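Local structure of DNA polymerase (Pyrobaculum calidifontis, 5MDN) at residues E65-V70 with L82-K87; P161-L166 with P224-G229; Y432-D437 with E532-F537; E478-V483 with E502-L507. The protein probably catalyses template-directed DNA synthesis, adding deoxyribonucleotides from their triphosphates to a growing strand with release of diphosphate, as a family B DNA polymerase. All coordinates share one frame; numbering follows the deposited sequence.

Interaction 1: E65-V70 with L82-K87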
loop_
_atom_site.group_PDB
_atom_site.type_symbol
_atom_site.label_atom_id
_atom_site.label_comp_id
_atom_site.label_asym_id
_atom_site.label_seq_id
_atom_site.Cartn_x
_atom_site.Cartn_y
_atom_site.Cartn_z
ATOM N N GLU A 65 32.924 12.836 -13.776
ATOM C CA GLU A 65 33.050 14.248 -13.429
ATOM C C GLU A 65 34.216 14.479 -12.475
ATOM O O GLU A 65 35.026 15.392 -12.677
ATOM C CB GLU A 65 31.744 14.757 -12.817
ATOM C CG GLU A 65 31.706 16.260 -12.584
ATOM C CD GLU A 65 31.370 17.039 -13.840
ATOM O OE1 GLU A 65 30.636 16.502 -14.697
ATOM O OE2 GLU A 65 31.840 18.189 -13.970
ATOM N N ALA A 66 34.322 13.656 -11.435
ATOM C CA ALA A 66 35.389 13.779 -10.450
ATOM C C ALA A 66 35.425 12.504 -9.620
ATOM O O ALA A 66 34.493 11.697 -9.643
ATOM C CB ALA A 66 35.194 15.008 -9.555
ATOM N N VAL A 67 36.524 12.333 -8.887
ATOM C CA VAL A 67 36.660 11.287 -7.878
ATOM C C VAL A 67 37.239 11.943 -6.633
ATOM O O VAL A 67 38.428 12.289 -6.603
ATOM C CB VAL A 67 37.546 10.125 -8.347
ATOM C CG1 VAL A 67 37.791 9.155 -7.207
ATOM C CG2 VAL A 67 36.897 9.405 -9.521
ATOM N N GLU A 68 36.405 12.136 -5.619
ATOM C CA GLU A 68 36.817 12.784 -4.383
ATOM C C GLU A 68 37.088 11.749 -3.298
ATOM O O GLU A 68 36.629 10.606 -3.364
ATOM C CB GLU A 68 35.747 13.773 -3.910
ATOM C CG GLU A 68 35.415 14.862 -4.919
ATOM C CD GLU A 68 34.260 15.737 -4.470
ATOM O OE1 GLU A 68 33.674 15.448 -3.406
ATOM O OE2 GLU A 68 33.934 16.707 -5.186
ATOM N N VAL A 69 37.848 12.170 -2.291
ATOM C CA VAL A 69 38.108 11.374 -1.099
ATOM C C VAL A 69 37.281 11.965 0.035
ATOM O O VAL A 69 37.420 13.150 0.364
ATOM C CB VAL A 69 39.602 11.351 -0.744
ATOM C CG1 VAL A 69 39.857 10.396 0.407
ATOM C CG2 VAL A 69 40.429 10.963 -1.963
ATOM N N VAL A 70 36.421 11.140 0.635
ATOM C CA VAL A 70 35.535 11.586 1.701
ATOM C C VAL A 70 35.699 10.675 2.909
ATOM O O VAL A 70 36.120 9.521 2.802
ATOM C CB VAL A 70 34.058 11.621 1.251
ATOM C CG1 VAL A 70 33.847 12.699 0.199
ATOM C CG2 VAL A 70 33.628 10.259 0.721
ATOM N N LEU A 82 36.022 6.582 -1.586
ATOM C CA LEU A 82 36.109 7.341 -2.825
ATOM C C LEU A 82 34.696 7.692 -3.276
ATOM O O LEU A 82 33.853 6.805 -3.439
ATOM C CB LEU A 82 36.836 6.545 -3.910
ATOM C CG LEU A 82 38.298 6.172 -3.662
ATOM C CD1 LEU A 82 38.909 5.564 -4.917
ATOM C CD2 LEU A 82 39.100 7.381 -3.204
ATOM N N LYS A 83 34.440 8.981 -3.481
ATOM C CA LYS A 83 33.142 9.448 -3.966
ATOM C C LYS A 83 33.249 9.635 -5.477
ATOM O O LYS A 83 33.662 10.685 -5.970
ATOM C CB LYS A 83 32.723 10.731 -3.256
ATOM C CG LYS A 83 31.362 11.253 -3.692
ATOM C CD LYS A 83 31.099 12.659 -3.177
ATOM C CE LYS A 83 29.661 13.080 -3.448
ATOM N NZ LYS A 83 29.439 14.525 -3.167
ATOM N N VAL A 84 32.871 8.596 -6.217
ATOM C CA VAL A 84 32.918 8.635 -7.675
ATOM C C VAL A 84 31.691 9.382 -8.179
ATOM O O VAL A 84 30.556 9.023 -7.852
ATOM C CB VAL A 84 32.974 7.217 -8.261
ATOM C CG1 VAL A 84 32.979 7.275 -9.780
ATOM C CG2 VAL A 84 34.191 6.469 -7.733
ATOM N N VAL A 85 31.917 10.417 -8.982
ATOM C CA VAL A 85 30.858 11.305 -9.447
ATOM C C VAL A 85 30.732 11.127 -10.955
ATOM O O VAL A 85 31.631 11.509 -11.715
ATOM C CB VAL A 85 31.138 12.768 -9.080
ATOM C CG1 VAL A 85 29.958 13.648 -9.469
ATOM C CG2 VAL A 85 31.435 12.891 -7.592
ATOM N N ALA A 86 29.617 10.546 -11.389
ATOM C CA ALA A 86 29.336 10.368 -12.803
ATOM C C ALA A 86 28.823 11.666 -13.421
ATOM O O ALA A 86 28.404 12.595 -12.726
ATOM C CB ALA A 86 28.311 9.254 -13.013
ATOM N N LYS A 87 28.865 11.721 -14.754
ATOM C CA LYS A 87 28.339 12.890 -15.450
ATOM C C LYS A 87 26.825 12.816 -15.597
ATOM O O LYS A 87 26.137 13.829 -15.430
ATOM C CB LYS A 87 29.004 13.046 -16.821
ATOM C CG LYS A 87 30.384 13.693 -16.774
ATOM C CD LYS A 87 30.826 14.158 -18.156
ATOM C CE LYS A 87 30.112 15.437 -18.580
ATOM N NZ LYS A 87 30.919 16.656 -18.282
#
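Glu65 and Ala66 share one partner: the N-H of Glu65 reaches Val85 O at 2.8 Å, while that of Ala66 makes only a weak bond to the same oxygen. Two residues set against one define a classic beta bulge in an otherwise regular antiparallel pairing. Here Glu65 bends at chi2 (81°) to form a salt bridge, Glu65 OE1 to Lys87 NZ, 3.6 Å. Val85 N returns a bond to Ala66 O, and Glu68 and Lys83 form the next hydrogen-bonded pair, with Lys83 N 2.7 Å from Glu68 O. The side chains of Glu68 and Lys83 run alongside one another, but Glu68 OE1 stays 4.3 Å from Lys83 NZ, beyond a salt bridge. On the face of Val67, Val69, Leu82 and Val84, Val69 CG2 meets Leu82 CD2 at 4.0 Å, and Val67 CG1 lies against Leu82 CB; helix 51-58 packs here, touching Val67, Leu82 and Val84. Further out, strand 41-46 continues the sheet beyond 82-86, and Tyr41 makes a cation-pi contact with Lys83. The hairpin 64-74/77-86 is joined mainly by backbone bonds, with an apolar face toward the helix; charges on the face of Glu68 and Lys83 and at the bulged end probably add modest attraction.

Interaction 2: P161-L166 with P224-G229; sequences PPLRVL and PDVIVG
Asp225 lies against Leu163 and Arg164, and its side chain can be followed outward from the backbone. Asp225 CB rests 3.8 Å from Arg164 O and 4.0 Å from Leu163 CD2. CG stands anti to the carbonyl carbon (chi1 -56°), a torsion that carries the carboxylate to the backbone of the other segment. There OD2 accepts the N-H of Arg164 at 2.9 Å in an almost straight bond (174°), met on the anti side of the carboxylate, and it also forms a salt bridge with Arg30. The same Asp225 OD2 lies 3.6 Å from Leu163 CA. OD1 turns to another salt bridge, with Arg255. The guanidinium of Arg164 has OD2 over one face, but its own salt bridge is with Asp223. An alanine in place of Asp225 would probably leave the Arg164 N-H without its acceptor and both Arg30 and Arg255 without this carboxylate partner.

The backbone completes the grip. Arg164 O accepts from two successive donors, Asp225 N at 2.6 Å and Val226 N at 3.2 Å; the second of these opens the parallel pairing, which continues through Leu166 N to Val226 O and Val228 N to Leu166 O. Side chains pack above and below: Val165 CG1 touches Val228 CG2 at 3.6 Å, whereas Leu166 CB lies 3.7 Å from Pro224 CB on the opposite face.

Strands 165-172 and 226-229 are thus neighbours in the mixed sheet of the exonuclease domain, a member of the RNase H clan. Helix 209-222 covers Leu166 and Pro224, strand 186-193 flanks 165-172, and strand 274-277 extends the sheet beyond 226-229.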
loop_
_atom_site.group_PDB
_atom_site.type_symbol
_atom_site.label_atom_id
_atom_site.label_comp_id
_atom_site.label_asym_id
_atom_site.label_seq_id
_atom_site.Cartn_x
_atom_site.Cartn_y
_atom_site.Cartn_z
ATOM N N PRO A 161 -1.386 23.867 1.262
ATOM C CA PRO A 161 -2.221 24.810 0.524
ATOM C C PRO A 161 -3.416 24.098 -0.080
ATOM O O PRO A 161 -3.453 22.859 -0.121
ATOM C CB PRO A 161 -1.272 25.336 -0.564
ATOM C CG PRO A 161 -0.334 24.206 -0.807
ATOM C CD PRO A 161 -0.189 23.466 0.502
ATOM N N PRO A 162 -4.422 24.836 -0.543
ATOM C CA PRO A 162 -5.530 24.186 -1.250
ATOM C C PRO A 162 -5.038 23.549 -2.541
ATOM O O PRO A 162 -4.320 24.172 -3.326
ATOM C CB PRO A 162 -6.507 25.337 -1.515
ATOM C CG PRO A 162 -5.666 26.569 -1.466
ATOM C CD PRO A 162 -4.621 26.292 -0.428
ATOM N N LEU A 163 -5.433 22.299 -2.757
ATOM C CA LEU A 163 -5.047 21.547 -3.941
ATOM C C LEU A 163 -6.271 21.265 -4.798
ATOM O O LEU A 163 -7.359 20.997 -4.278
ATOM C CB LEU A 163 -4.364 20.229 -3.561
ATOM C CG LEU A 163 -3.011 20.312 -2.852
ATOM C CD1 LEU A 163 -2.453 18.919 -2.608
ATOM C CD2 LEU A 163 -2.035 21.150 -3.663
ATOM N N ARG A 164 -6.089 21.327 -6.114
ATOM C CA ARG A 164 -7.137 20.968 -7.060
ATOM C C ARG A 164 -7.075 19.460 -7.281
ATOM O O ARG A 164 -6.126 18.952 -7.888
ATOM C CB ARG A 164 -6.972 21.738 -8.368
ATOM C CG ARG A 164 -7.189 23.239 -8.228
ATOM C CD ARG A 164 -7.375 23.905 -9.584
ATOM N NE ARG A 164 -6.126 24.008 -10.336
ATOM C CZ ARG A 164 -5.209 24.953 -10.142
ATOM N NH1 ARG A 164 -5.395 25.885 -9.217
ATOM N NH2 ARG A 164 -4.105 24.965 -10.873
ATOM N N VAL A 165 -8.087 18.749 -6.789
ATOM C CA VAL A 165 -8.135 17.294 -6.829
ATOM C C VAL A 165 -9.131 16.864 -7.894
ATOM O O VAL A 165 -10.217 17.446 -8.019
ATOM C CB VAL A 165 -8.510 16.714 -5.451
ATOM C CG1 VAL A 165 -8.429 15.200 -5.464
ATOM C CG2 VAL A 165 -7.610 17.294 -4.369
ATOM N N LEU A 166 -8.758 15.844 -8.664
ATOM C CA LEU A 166 -9.609 15.287 -9.708
ATOM C C LEU A 166 -9.705 13.781 -9.516
ATOM O O LEU A 166 -8.689 13.079 -9.570
ATOM C CB LEU A 166 -9.056 15.608 -11.099
ATOM C CG LEU A 166 -9.843 15.009 -12.266
ATOM C CD1 LEU A 166 -10.944 15.954 -12.712
ATOM C CD2 LEU A 166 -8.925 14.649 -13.424
ATOM N N PRO A 224 -5.552 19.852 -12.517
ATOM C CA PRO A 224 -5.512 19.314 -11.156
ATOM C C PRO A 224 -4.090 19.130 -10.654
ATOM O O PRO A 224 -3.155 18.875 -11.418
ATOM C CB PRO A 224 -6.220 17.962 -11.300
ATOM C CG PRO A 224 -5.889 17.538 -12.688
ATOM C CD PRO A 224 -5.860 18.807 -13.510
ATOM N N ASP A 225 -3.938 19.262 -9.337
ATOM C CA ASP A 225 -2.666 18.982 -8.684
ATOM C C ASP A 225 -2.538 17.514 -8.300
ATOM O O ASP A 225 -1.439 16.951 -8.353
ATOM C CB ASP A 225 -2.507 19.863 -7.442
ATOM C CG ASP A 225 -2.625 21.342 -7.758
ATOM O OD1 ASP A 225 -1.814 21.845 -8.565
ATOM O OD2 ASP A 225 -3.526 22.003 -7.197
ATOM N N VAL A 226 -3.645 16.889 -7.902
ATOM C CA VAL A 226 -3.694 15.468 -7.585
ATOM C C VAL A 226 -4.745 14.811 -8.469
ATOM O O VAL A 226 -5.845 15.347 -8.649
ATOM C CB VAL A 226 -4.009 15.228 -6.093
ATOM C CG1 VAL A 226 -3.782 13.768 -5.732
ATOM C CG2 VAL A 226 -3.162 16.139 -5.217
ATOM N N ILE A 227 -4.404 13.650 -9.023
ATOM C CA ILE A 227 -5.347 12.813 -9.756
ATOM C C ILE A 227 -5.520 11.519 -8.975
ATOM O O ILE A 227 -4.557 10.764 -8.790
ATOM C CB ILE A 227 -4.872 12.538 -11.191
ATOM C CG1 ILE A 227 -4.938 13.815 -12.029
ATOM C CG2 ILE A 227 -5.707 11.437 -11.828
ATOM C CD1 ILE A 227 -4.372 13.661 -13.427
ATOM N N VAL A 228 -6.741 11.259 -8.516
ATOM C CA VAL A 228 -7.046 10.090 -7.701
ATOM C C VAL A 228 -7.922 9.137 -8.498
ATOM O O VAL A 228 -8.818 9.563 -9.236
ATOM C CB VAL A 228 -7.733 10.478 -6.377
ATOM C CG1 VAL A 228 -6.701 10.636 -5.270
ATOM C CG2 VAL A 228 -8.533 11.758 -6.553
ATOM N N GLY A 229 -7.650 7.842 -8.351
ATOM C CA GLY A 229 -8.481 6.801 -8.918
ATOM C C GLY A 229 -8.421 5.584 -8.024
ATOM O O GLY A 229 -7.653 5.532 -7.060
#

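Interaction 3: Y432-D437 with E532-F537; sequences YNLSPD and ESVTAF
Tyr432 and Phe537 both carry CG anti to the carbonyl carbon, with chi1 of -63° and -86°; these torsions place the rings beside each other, and the turn about chi2 sets them face to face. The tyrosine sits at a helix terminus: Asn433, with positive phi, is the C-prime residue of a Schellman motif that closes helix 424-431 through bonds from Leu434 N to Met429 O and from Asn433 N to Met430 O. The phenylalanine belongs to helix 528-551, so the contact joins the end of one helix, and the loop that follows it, to the flank of another within the family B polymerase region.

The two ring planes are inclined by 19° and their centroids are 3.9 Å apart. Phe537 CE1 lies over the centre of the tyrosine ring, whereas Tyr432 CD2 lies over the phenylalanine ring nearer its rim. The stack is consequently displaced rather than in exact overlap. It is apolar in character, and it lies between the exit of the first helix and the second without a hydrogen bond between the two segments.

Leu434, just past the C-prime residue, widens the patch. Its CD2 reaches Val534 CG2 at 4.2 Å and approaches Phe537 CD2 obliquely at the same separation of 4.2 Å. Around them, Ile428 touches both Leu434 and Phe537, and Phe461 from strand 460-462 packs on Leu434 and Ser533. The hydroxyl of Ser533 is bonded back to Glu529 O in its own helix, and the side chain presents CB to Leu434. Within the stack, Tyr432 CE2 lies 3.4 Å from Phe537 CD1.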
loop_
_atom_site.group_PDB
_atom_site.type_symbol
_atom_site.label_atom_id
_atom_site.label_comp_id
_atom_site.label_asym_id
_atom_site.label_seq_id
_atom_site.Cartn_x
_atom_site.Cartn_y
_atom_site.Cartn_z
ATOM N N TYR A 432 16.765 0.177 25.216
ATOM C CA TYR A 432 17.864 -0.777 25.260
ATOM C C TYR A 432 18.882 -0.564 24.149
ATOM O O TYR A 432 19.851 -1.328 24.062
ATOM C CB TYR A 432 17.316 -2.208 25.212
ATOM C CG TYR A 432 16.459 -2.542 26.410
ATOM C CD1 TYR A 432 17.012 -2.610 27.683
ATOM C CD2 TYR A 432 15.095 -2.765 26.275
ATOM C CE1 TYR A 432 16.235 -2.906 28.785
ATOM C CE2 TYR A 432 14.309 -3.060 27.374
ATOM C CZ TYR A 432 14.885 -3.130 28.624
ATOM O OH TYR A 432 14.107 -3.423 29.720
ATOM N N ASN A 433 18.691 0.452 23.308
ATOM C CA ASN A 433 19.683 0.874 22.321
ATOM C C ASN A 433 20.053 -0.267 21.372
ATOM O O ASN A 433 21.229 -0.563 21.143
ATOM C CB ASN A 433 20.924 1.447 23.012
ATOM C CG ASN A 433 21.755 2.314 22.091
ATOM O OD1 ASN A 433 21.342 3.411 21.715
ATOM N ND2 ASN A 433 22.939 1.835 21.738
ATOM N N LEU A 434 19.032 -0.911 20.813
ATOM C CA LEU A 434 19.232 -1.993 19.858
ATOM C C LEU A 434 19.392 -1.417 18.457
ATOM O O LEU A 434 18.588 -0.583 18.027
ATOM C CB LEU A 434 18.062 -2.979 19.896
ATOM C CG LEU A 434 17.922 -3.962 21.065
ATOM C CD1 LEU A 434 19.068 -3.853 22.064
ATOM C CD2 LEU A 434 16.583 -3.777 21.761
ATOM N N SER A 435 20.420 -1.879 17.742
ATOM C CA SER A 435 20.754 -1.379 16.414
ATOM C C SER A 435 21.853 -2.249 15.815
ATOM O O SER A 435 22.634 -2.856 16.561
ATOM C CB SER A 435 21.204 0.083 16.480
ATOM O OG SER A 435 21.237 0.671 15.192
ATOM N N PRO A 436 21.929 -2.365 14.485
ATOM C CA PRO A 436 23.031 -3.143 13.889
ATOM C C PRO A 436 24.408 -2.666 14.318
ATOM O O PRO A 436 25.313 -3.488 14.516
ATOM C CB PRO A 436 22.803 -2.964 12.382
ATOM C CG PRO A 436 21.342 -2.718 12.253
ATOM C CD PRO A 436 20.952 -1.927 13.472
ATOM N N ASP A 437 24.597 -1.354 14.469
ATOM C CA ASP A 437 25.900 -0.798 14.807
ATOM C C ASP A 437 26.256 -0.931 16.283
ATOM O O ASP A 437 27.422 -0.723 16.638
ATOM C CB ASP A 437 25.957 0.676 14.393
ATOM C CG ASP A 437 24.655 1.407 14.657
ATOM O OD1 ASP A 437 23.591 0.880 14.264
ATOM O OD2 ASP A 437 24.693 2.507 15.247
ATOM N N GLU A 532 15.800 -10.540 16.670
ATOM C CA GLU A 532 15.602 -11.550 17.704
ATOM C C GLU A 532 15.685 -10.952 19.104
ATOM O O GLU A 532 14.989 -11.410 20.018
ATOM C CB GLU A 532 16.623 -12.675 17.535
ATOM C CG GLU A 532 16.396 -13.528 16.294
ATOM C CD GLU A 532 17.429 -14.628 16.139
ATOM O OE1 GLU A 532 18.439 -14.606 16.874
ATOM O OE2 GLU A 532 17.227 -15.514 15.283
ATOM N N SER A 533 16.533 -9.940 19.296
ATOM C CA SER A 533 16.606 -9.281 20.597
ATOM C C SER A 533 15.357 -8.450 20.868
ATOM O O SER A 533 14.893 -8.377 22.012
ATOM C CB SER A 533 17.859 -8.411 20.677
ATOM O OG SER A 533 19.029 -9.195 20.532
ATOM N N VAL A 534 14.806 -7.809 19.835
ATOM C CA VAL A 534 13.592 -7.018 20.018
ATOM C C VAL A 534 12.419 -7.916 20.396
ATOM O O VAL A 534 11.616 -7.571 21.271
ATOM C CB VAL A 534 13.295 -6.192 18.753
ATOM C CG1 VAL A 534 11.979 -5.445 18.902
ATOM C CG2 VAL A 534 14.422 -5.211 18.482
ATOM N N THR A 535 12.299 -9.078 19.745
ATOM C CA THR A 535 11.222 -10.007 20.077
ATOM C C THR A 535 11.354 -10.520 21.505
ATOM O O THR A 535 10.360 -10.603 22.237
ATOM C CB THR A 535 11.209 -11.181 19.098
ATOM O OG1 THR A 535 12.390 -11.971 19.280
ATOM C CG2 THR A 535 11.158 -10.683 17.667
ATOM N N ALA A 536 12.575 -10.877 21.917
ATOM C CA ALA A 536 12.766 -11.467 23.237
ATOM C C ALA A 536 12.438 -10.471 24.339
ATOM O O ALA A 536 11.802 -10.829 25.338
ATOM C CB ALA A 536 14.199 -11.979 23.383
ATOM N N PHE A 537 12.867 -9.216 24.181
ATOM C CA PHE A 537 12.400 -8.166 25.081
ATOM C C PHE A 537 10.887 -8.022 25.008
ATOM O O PHE A 537 10.223 -7.858 26.036
ATOM C CB PHE A 537 13.080 -6.837 24.751
ATOM C CG PHE A 537 14.414 -6.648 25.420
ATOM C CD1 PHE A 537 14.492 -6.401 26.782
ATOM C CD2 PHE A 537 15.589 -6.692 24.685
ATOM C CE1 PHE A 537 15.716 -6.217 27.401
ATOM C CE2 PHE A 537 16.815 -6.509 25.298
ATOM C CZ PHE A 537 16.879 -6.270 26.658
#

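Interaction 4: E478-V483 with E502-L507; sequences ELRRAV and ERQRAL
Helices 478-483 and 502-507 run nearly antiparallel, their segment axes at 161° and 9.1 Å apart at closest approach, with Arg480 and Gln504 nearest each other along the backbones. Between them Arg480 stretches across the groove. Its CG is anti to the backbone N (chi1 -171°) and the chain stays extended as far as NE, so that its methylenes pass over Gln504, Arg480 CG lying 3.6 Å from Gln504 O. At the tip Arg480 NE and NH2 both lie within reach of Gln504 OE1, the latter at 2.8 Å, in two weak, bent bonds. Gln504 meets them by bending at chi2, its amide plane turned 40° from that of the guanidinium. An alanine at Arg480 would probably leave Gln504 OE1 without these two donors and open a gap where the methylenes lay over the glutamine.

Deeper in, Leu507 packs against Arg480 and Leu479: its CD1 is 3.7 Å from Arg480 N, and its CD2 is 4.0 Å from Leu479 CD1, the two leucine side chains crossing at about a right angle. Val483 closes the other end, CG2 resting 3.9 Å from Arg503 CD on the aliphatic part of that arginine. Helix 326-356 flanks 502-507, touching Arg503 and Ala506. The whole is an antiparallel helix pair formed by 468-486 and 495-512 in the polymerase region, consistent with the two-helix fingers of family B DNA polymerases.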
loop_
_atom_site.group_PDB
_atom_site.type_symbol
_atom_site.label_atom_id
_atom_site.label_comp_id
_atom_site.label_asym_id
_atom_site.label_seq_id
_atom_site.Cartn_x
_atom_site.Cartn_y
_atom_site.Cartn_z
ATOM N N GLU A 478 10.179 12.613 19.322
ATOM C CA GLU A 478 10.209 14.031 19.667
ATOM C C GLU A 478 9.328 14.846 18.726
ATOM O O GLU A 478 8.562 15.709 19.169
ATOM C CB GLU A 478 11.645 14.550 19.631
ATOM C CG GLU A 478 11.847 15.868 20.366
ATOM C CD GLU A 478 13.290 16.337 20.335
ATOM O OE1 GLU A 478 13.929 16.223 19.267
ATOM O OE2 GLU A 478 13.782 16.825 21.374
ATOM N N LEU A 479 9.447 14.602 17.417
ATOM C CA LEU A 479 8.615 15.303 16.441
ATOM C C LEU A 479 7.133 15.128 16.751
ATOM O O LEU A 479 6.371 16.100 16.764
ATOM C CB LEU A 479 8.921 14.802 15.030
ATOM C CG LEU A 479 10.234 15.219 14.370
ATOM C CD1 LEU A 479 10.373 14.498 13.041
ATOM C CD2 LEU A 479 10.297 16.724 14.182
ATOM N N ARG A 480 6.710 13.888 17.007
ATOM C CA ARG A 480 5.305 13.630 17.308
ATOM C C ARG A 480 4.890 14.285 18.619
ATOM O O ARG A 480 3.811 14.882 18.705
ATOM C CB ARG A 480 5.053 12.124 17.361
ATOM C CG ARG A 480 3.591 11.740 17.450
ATOM C CD ARG A 480 3.449 10.262 17.754
ATOM N NE ARG A 480 2.118 9.928 18.252
ATOM C CZ ARG A 480 1.788 8.747 18.764
ATOM N NH1 ARG A 480 2.696 7.784 18.861
ATOM N NH2 ARG A 480 0.552 8.532 19.190
ATOM N N ARG A 481 5.725 14.166 19.652
ATOM C CA ARG A 481 5.417 14.779 20.941
ATOM C C ARG A 481 5.222 16.285 20.809
ATOM O O ARG A 481 4.367 16.870 21.484
ATOM C CB ARG A 481 6.526 14.459 21.943
ATOM C CG ARG A 481 6.167 14.725 23.396
ATOM C CD ARG A 481 6.765 13.648 24.286
ATOM N NE ARG A 481 8.221 13.609 24.190
ATOM C CZ ARG A 481 8.953 12.515 24.385
ATOM N NH1 ARG A 481 8.362 11.364 24.675
ATOM N NH2 ARG A 481 10.274 12.571 24.280
ATOM N N ALA A 482 6.007 16.931 19.944
ATOM C CA ALA A 482 5.853 18.366 19.729
ATOM C C ALA A 482 4.568 18.670 18.968
ATOM O O ALA A 482 3.831 19.600 19.319
ATOM C CB ALA A 482 7.068 18.915 18.981
ATOM N N VAL A 483 4.292 17.905 17.909
ATOM C CA VAL A 483 3.061 18.092 17.146
ATOM C C VAL A 483 1.843 17.824 18.023
ATOM O O VAL A 483 0.850 18.560 17.976
ATOM C CB VAL A 483 3.066 17.196 15.893
ATOM C CG1 VAL A 483 1.692 17.180 15.237
ATOM C CG2 VAL A 483 4.124 17.667 14.906
ATOM N N GLU A 502 -3.494 14.081 11.734
ATOM C CA GLU A 502 -2.981 13.235 10.661
ATOM C C GLU A 502 -1.457 13.198 10.675
ATOM O O GLU A 502 -0.850 12.127 10.554
ATOM C CB GLU A 502 -3.500 13.727 9.310
ATOM C CG GLU A 502 -4.997 13.536 9.095
ATOM C CD GLU A 502 -5.395 12.082 8.886
ATOM O OE1 GLU A 502 -4.506 11.205 8.879
ATOM O OE2 GLU A 502 -6.604 11.817 8.718
ATOM N N ARG A 503 -0.822 14.366 10.802
ATOM C CA ARG A 503 0.633 14.415 10.909
ATOM C C ARG A 503 1.124 13.624 12.115
ATOM O O ARG A 503 2.140 12.923 12.036
ATOM C CB ARG A 503 1.101 15.868 10.989
ATOM C CG ARG A 503 2.484 16.047 11.595
ATOM C CD ARG A 503 3.110 17.374 11.201
ATOM N NE ARG A 503 3.792 17.290 9.914
ATOM C CZ ARG A 503 5.042 16.863 9.762
ATOM N NH1 ARG A 503 5.746 16.479 10.819
ATOM N NH2 ARG A 503 5.590 16.818 8.555
ATOM N N GLN A 504 0.416 13.726 13.243
ATOM C CA GLN A 504 0.792 12.959 14.426
ATOM C C GLN A 504 0.731 11.459 14.157
ATOM O O GLN A 504 1.635 10.714 14.556
ATOM C CB GLN A 504 -0.110 13.338 15.602
ATOM C CG GLN A 504 0.004 12.428 16.822
ATOM C CD GLN A 504 -0.970 11.264 16.782
ATOM O OE1 GLN A 504 -0.699 10.193 17.325
ATOM N NE2 GLN A 504 -2.111 11.470 16.135
ATOM N N ARG A 505 -0.327 10.994 13.488
ATOM C CA ARG A 505 -0.444 9.564 13.218
ATOM C C ARG A 505 0.602 9.105 12.209
ATOM O O ARG A 505 1.141 7.997 12.327
ATOM C CB ARG A 505 -1.850 9.221 12.723
ATOM C CG ARG A 505 -1.991 7.757 12.325
ATOM C CD ARG A 505 -3.436 7.305 12.218
ATOM N NE ARG A 505 -3.534 6.027 11.515
ATOM C CZ ARG A 505 -3.881 5.891 10.238
ATOM N NH1 ARG A 505 -4.179 6.958 9.508
ATOM N NH2 ARG A 505 -3.937 4.683 9.693
ATOM N N ALA A 506 0.903 9.941 11.210
ATOM C CA ALA A 506 1.885 9.562 10.198
ATOM C C ALA A 506 3.247 9.293 10.823
ATOM O O ALA A 506 3.953 8.363 10.416
ATOM C CB ALA A 506 1.991 10.652 9.132
ATOM N N LEU A 507 3.633 10.098 11.813
ATOM C CA LEU A 507 4.877 9.842 12.534
ATOM C C LEU A 507 4.801 8.533 13.313
ATOM O O LEU A 507 5.768 7.762 13.337
ATOM C CB LEU A 507 5.193 11.012 13.461
ATOM C CG LEU A 507 5.621 12.300 12.759
ATOM C CD1 LEU A 507 5.330 13.520 13.622
ATOM C CD2 LEU A 507 7.091 12.251 12.377
#

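The four contacts lie in different parts of one chain. Interaction 1 is peripheral, its centre about 36 Å from that of the chain, and joins two strands of a hairpin. Interaction 2 lies in the exonuclease domain and comes nearest to metal chemistry: the side chain of Val226 is about 8 Å from that of Asp363, a ligand of a bound magnesium ion. The Ile227 side chain is about 11 Å from a bound magnesium ion and about 9 Å from the side chain of Asp236, which binds a second magnesium in a structure of this protein, though not in this model. Interactions 3 and 4 belong to the polymerase region, with centres about 24 Å apart. Interactions 2 and 4 approach to about 12 Å between nearest atoms.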